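Local structure of uncharacterized protein 4E10_S0_1Z6NA_001 (T18) (Artificial gene, 3LEF) at residues A[32-35]-A[36-40]; A[137-140]-A[141-145]. The protein presents a helical HIV gp41 epitope recognised by antibody 4E10 on a computationally designed scaffold, probably of thioredoxin-like fold, made to elicit antibodies of that specificity. All coordinates share one frame; numbering follows the deposited sequence.

Contact 1 (32-40) and contact 2 (137-145) each lie within one helix, contact 1 over the last two turns of helix 23-39 and contact 2 over the N-cap and first turns of helix 139-146. Their centres lie about 20 Å apart and their nearest atoms about 5 Å apart, without touching. Helix 67-82 connects them indirectly: side chains of contact 1 pack on it, and Tyr-145 of contact 2 hydrogen-bonds Asp-68 at its start, within a possible thioredoxin-type CxxC segment (Cys-66 and Cys-69). Lys-35 also reaches the carbonyl of Trp-147, just beyond contact 2's helix. Both repeat one device, a hydroxyl bonded back to the carbonyl four residues earlier.

Contact 1: A[32-35]-A[36-40]; sequences FRQK and LESNG
Across the last turns of helix 23-39 the backbone keeps its i to i+4 ladder, with Glu-37 N bonded to Arg-33 O at 2.9 Å and Asn-39 N to Lys-35 O at 2.9 Å, while the bond from Leu-36 N to Phe-32 O is weak. The carbonyl of Gln-34 carries a double load. Ser-38 N reaches Gln-34 O at 2.9 Å and Ser-38 OG reaches the same Gln-34 O at 2.8 Å, the two donors arriving from opposite faces of the carbonyl plane. A chi1 of -51° places OG beside the serine's own backbone N, within range of that acceptor. Asn-39 turns back in a similar sense, but its amide merely leans over the preceding turn: ND2 lies 3.3 Å from Lys-35 CG, and its approach to Lys-35 O has too poor an angle for a hydrogen bond. Arg-33 and Glu-37 run side by side in the same direction without forming an ion pair, since Arg-33 NE stays 5.4 Å from Glu-37 OE1; the carboxylate instead makes a salt bridge to Arg-81. Leu-36, on the buried side, touches Phe-78 and Leu-151, and Phe-32 packs on Ile-71, so that this turn rests on helices 67-82 and 151-163. Gly-40 then breaks the helical conformation with a phi of 75°, its N still bonded to Leu-36 O at 2.8 Å. Such a sequence of events is typical of an amphipathic helix ending at a glycine of positive phi just past its last helical residue, with a serine hydroxyl doubling one of its last backbone bonds.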
loop_
_atom_site.group_PDB
_atom_site.type_symbol
_atom_site.label_atom_id
_atom_site.label_comp_id
_atom_site.label_asym_id
_atom_site.label_seq_id
_atom_site.Cartn_x
_atom_site.Cartn_y
_atom_site.Cartn_z
ATOM N N PHE A 32 7.719 11.000 17.126
ATOM C CA PHE A 32 6.405 11.262 17.711
ATOM C C PHE A 32 6.115 10.305 18.867
ATOM O O PHE A 32 5.488 10.690 19.856
ATOM C CB PHE A 32 5.323 11.214 16.630
ATOM C CG PHE A 32 5.500 12.273 15.601
ATOM C CD1 PHE A 32 5.896 11.955 14.314
ATOM C CD2 PHE A 32 5.338 13.608 15.937
ATOM C CE1 PHE A 32 6.094 12.928 13.379
ATOM C CE2 PHE A 32 5.537 14.580 15.002
ATOM C CZ PHE A 32 5.921 14.236 13.713
ATOM N N ARG A 33 6.597 9.074 18.742
ATOM C CA ARG A 33 6.484 8.087 19.814
ATOM C C ARG A 33 7.219 8.550 21.083
ATOM O O ARG A 33 6.642 8.552 22.162
ATOM C CB ARG A 33 7.033 6.739 19.342
ATOM C CG ARG A 33 6.421 5.537 20.052
ATOM C CD ARG A 33 7.367 4.353 20.058
ATOM N NE ARG A 33 7.565 3.803 18.723
ATOM C CZ ARG A 33 8.730 3.740 18.073
ATOM N NH1 ARG A 33 9.860 4.182 18.626
ATOM N NH2 ARG A 33 8.759 3.210 16.853
ATOM N N GLN A 34 8.483 8.945 20.944
ATOM C CA GLN A 34 9.266 9.495 22.059
ATOM C C GLN A 34 8.602 10.666 22.804
ATOM O O GLN A 34 8.759 10.794 24.011
ATOM C CB GLN A 34 10.652 9.946 21.578
ATOM C CG GLN A 34 11.752 8.881 21.660
ATOM C CD GLN A 34 12.297 8.668 23.083
ATOM O OE1 GLN A 34 11.864 9.319 24.038
ATOM N NE2 GLN A 34 13.240 7.736 23.222
ATOM N N LYS A 35 7.874 11.515 22.089
ATOM C CA LYS A 35 7.200 12.657 22.697
ATOM C C LYS A 35 6.093 12.182 23.640
ATOM O O LYS A 35 5.923 12.699 24.729
ATOM C CB LYS A 35 6.622 13.564 21.601
ATOM C CG LYS A 35 6.338 14.996 22.040
ATOM C CD LYS A 35 6.372 15.971 20.861
ATOM C CE LYS A 35 6.765 17.372 21.312
ATOM N NZ LYS A 35 7.180 18.276 20.165
ATOM N N LEU A 36 5.330 11.187 23.203
ATOM C CA LEU A 36 4.320 10.562 24.062
ATOM C C LEU A 36 4.946 9.767 25.214
ATOM O O LEU A 36 4.448 9.793 26.336
ATOM C CB LEU A 36 3.432 9.649 23.224
ATOM C CG LEU A 36 2.090 10.165 22.695
ATOM C CD1 LEU A 36 1.842 11.598 23.044
ATOM C CD2 LEU A 36 2.028 9.930 21.206
ATOM N N GLU A 37 6.034 9.059 24.938
ATOM C CA GLU A 37 6.681 8.241 25.954
ATOM C C GLU A 37 7.264 9.103 27.070
ATOM O O GLU A 37 7.256 8.690 28.232
ATOM C CB GLU A 37 7.782 7.362 25.341
ATOM C CG GLU A 37 7.310 6.378 24.268
ATOM C CD GLU A 37 6.716 5.090 24.818
ATOM O OE1 GLU A 37 6.450 4.185 24.000
ATOM O OE2 GLU A 37 6.514 4.970 26.048
ATOM N N SER A 38 7.762 10.292 26.716
ATOM C CA SER A 38 8.331 11.247 27.686
ATOM C C SER A 38 7.264 12.103 28.369
ATOM O O SER A 38 7.216 12.193 29.591
ATOM C CB SER A 38 9.319 12.195 27.001
ATOM O OG SER A 38 10.279 11.494 26.235
ATOM N N ASN A 39 6.426 12.753 27.577
ATOM C CA ASN A 39 5.432 13.682 28.109
ATOM C C ASN A 39 4.203 12.994 28.713
ATOM O O ASN A 39 3.554 13.526 29.600
ATOM C CB ASN A 39 4.973 14.640 27.004
ATOM C CG ASN A 39 6.116 15.464 26.426
ATOM O OD1 ASN A 39 7.091 15.743 27.120
ATOM N ND2 ASN A 39 5.992 15.869 25.156
ATOM N N GLY A 40 3.864 11.830 28.190
ATOM C CA GLY A 40 2.665 11.135 28.609
ATOM C C GLY A 40 1.406 11.763 28.055
ATOM O O GLY A 40 1.406 12.297 26.965
#

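Contact 2: A[137-140]-A[141-145]; sequences GGWF and DITAY
Backbone hydrogen bonds between 137-140 and 141-145 build the opening of helix 139-146: Ile-142 N bonds Gly-138 O at 3.2 Å with an N-H...O angle of 172°, and Ala-144 N bonds Phe-140 O at 3.1 Å. Thr-143 adds a side-chain bond to its backbone one: OG1 donates to Trp-139 O at 2.7 Å, while Thr-143 N bonds the same oxygen at 3.0 Å from the opposite face of the carbonyl plane. At the N-cap, Asp-141 OD1 accepts a weak, long bond of 3.5 Å from Gly-138 N. This is one half of a capping box; the other half cannot form, because the cap residue is glycine and has no side chain to return the bond. Aromatic contact also falls on Thr-143. OG1 sits 3.2 Å above the indole plane of Trp-139, over the ring centre, and the indole reaches this place because its CG is anti to the backbone N (chi1 -173°). In the van der Waals contacts, Ile-142 CG1 lies 3.2 Å from Gly-138 O, while its side chain also touches Arg-130. Trp-139 through Thr-143 spell WFDIT, the core of the 4E10 epitope of gp41, consistent with this turn being the grafted segment. Chemically, the threonine hydroxyl directs its hydrogen to the carbonyl and presents its oxygen to the indole face. One group thus ties the tryptophan's backbone and probably restricts where its ring can lie, although a crystal neighbour also touches Trp-139; this suggests that the epitope's leading aromatic residue is partly organised by the helix itself.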
loop_
_atom_site.group_PDB
_atom_site.type_symbol
_atom_site.label_atom_id
_atom_site.label_comp_id
_atom_site.label_asym_id
_atom_site.label_seq_id
_atom_site.Cartn_x
_atom_site.Cartn_y
_atom_site.Cartn_z
ATOM N N GLY A 137 -8.768 24.775 13.141
ATOM C CA GLY A 137 -7.789 25.807 13.418
ATOM C C GLY A 137 -7.289 26.447 12.149
ATOM O O GLY A 137 -7.808 26.185 11.057
ATOM N N GLY A 138 -6.278 27.290 12.295
ATOM C CA GLY A 138 -5.646 27.922 11.162
ATOM C C GLY A 138 -4.209 27.478 11.033
ATOM O O GLY A 138 -3.840 26.395 11.466
ATOM N N TRP A 139 -3.398 28.333 10.432
ATOM C CA TRP A 139 -1.988 28.058 10.227
ATOM C C TRP A 139 -1.280 27.679 11.545
ATOM O O TRP A 139 -0.392 26.834 11.574
ATOM C CB TRP A 139 -1.307 29.286 9.568
ATOM C CG TRP A 139 0.097 28.984 9.191
ATOM C CD1 TRP A 139 0.526 28.343 8.047
ATOM C CD2 TRP A 139 1.267 29.217 9.986
ATOM N NE1 TRP A 139 1.891 28.190 8.075
ATOM C CE2 TRP A 139 2.371 28.718 9.253
ATOM C CE3 TRP A 139 1.489 29.807 11.241
ATOM C CZ2 TRP A 139 3.679 28.796 9.733
ATOM C CZ3 TRP A 139 2.791 29.889 11.714
ATOM C CH2 TRP A 139 3.866 29.385 10.964
ATOM N N PHE A 140 -1.685 28.304 12.641
ATOM C CA PHE A 140 -0.957 28.188 13.893
ATOM C C PHE A 140 -1.131 26.815 14.474
ATOM O O PHE A 140 -0.156 26.192 14.886
ATOM C CB PHE A 140 -1.434 29.243 14.886
ATOM C CG PHE A 140 -0.736 29.185 16.212
ATOM C CD1 PHE A 140 0.324 30.037 16.489
ATOM C CD2 PHE A 140 -1.153 28.296 17.189
ATOM C CE1 PHE A 140 0.958 29.990 17.708
ATOM C CE2 PHE A 140 -0.533 28.255 18.407
ATOM C CZ PHE A 140 0.526 29.095 18.670
ATOM N N ASP A 141 -2.371 26.333 14.485
ATOM C CA ASP A 141 -2.682 25.010 15.030
ATOM C C ASP A 141 -2.098 23.887 14.180
ATOM O O ASP A 141 -1.515 22.935 14.701
ATOM C CB ASP A 141 -4.195 24.839 15.147
ATOM C CG ASP A 141 -4.825 25.834 16.123
ATOM O OD1 ASP A 141 -5.551 26.738 15.668
ATOM O OD2 ASP A 141 -4.586 25.710 17.345
ATOM N N ILE A 142 -2.260 23.996 12.866
ATOM C CA ILE A 142 -1.667 23.036 11.933
ATOM C C ILE A 142 -0.154 22.972 12.125
ATOM O O ILE A 142 0.443 21.923 12.029
ATOM C CB ILE A 142 -1.947 23.424 10.459
ATOM C CG1 ILE A 142 -3.458 23.522 10.181
ATOM C CG2 ILE A 142 -1.288 22.430 9.516
ATOM C CD1 ILE A 142 -3.784 24.220 8.870
ATOM N N THR A 143 0.477 24.109 12.391
ATOM C CA THR A 143 1.928 24.118 12.571
ATOM C C THR A 143 2.386 23.402 13.840
ATOM O O THR A 143 3.333 22.617 13.786
ATOM C CB THR A 143 2.457 25.537 12.586
ATOM O OG1 THR A 143 2.172 26.138 11.322
ATOM C CG2 THR A 143 3.965 25.553 12.829
ATOM N N ALA A 144 1.740 23.706 14.972
ATOM C CA ALA A 144 1.971 22.974 16.242
ATOM C C ALA A 144 1.669 21.487 16.116
ATOM O O ALA A 144 2.365 20.644 16.682
ATOM C CB ALA A 144 1.125 23.587 17.373
ATOM N N TYR A 145 0.609 21.165 15.389
ATOM C CA TYR A 145 0.271 19.774 15.038
ATOM C C TYR A 145 1.401 19.051 14.279
ATOM O O TYR A 145 1.784 17.927 14.615
ATOM C CB TYR A 145 -1.007 19.768 14.185
ATOM C CG TYR A 145 -1.240 18.504 13.377
ATOM C CD1 TYR A 145 -1.736 17.365 13.973
ATOM C CD2 TYR A 145 -0.974 18.466 12.016
ATOM C CE1 TYR A 145 -1.945 16.203 13.242
ATOM C CE2 TYR A 145 -1.177 17.330 11.281
ATOM C CZ TYR A 145 -1.670 16.192 11.901
ATOM O OH TYR A 145 -1.876 15.049 11.182
#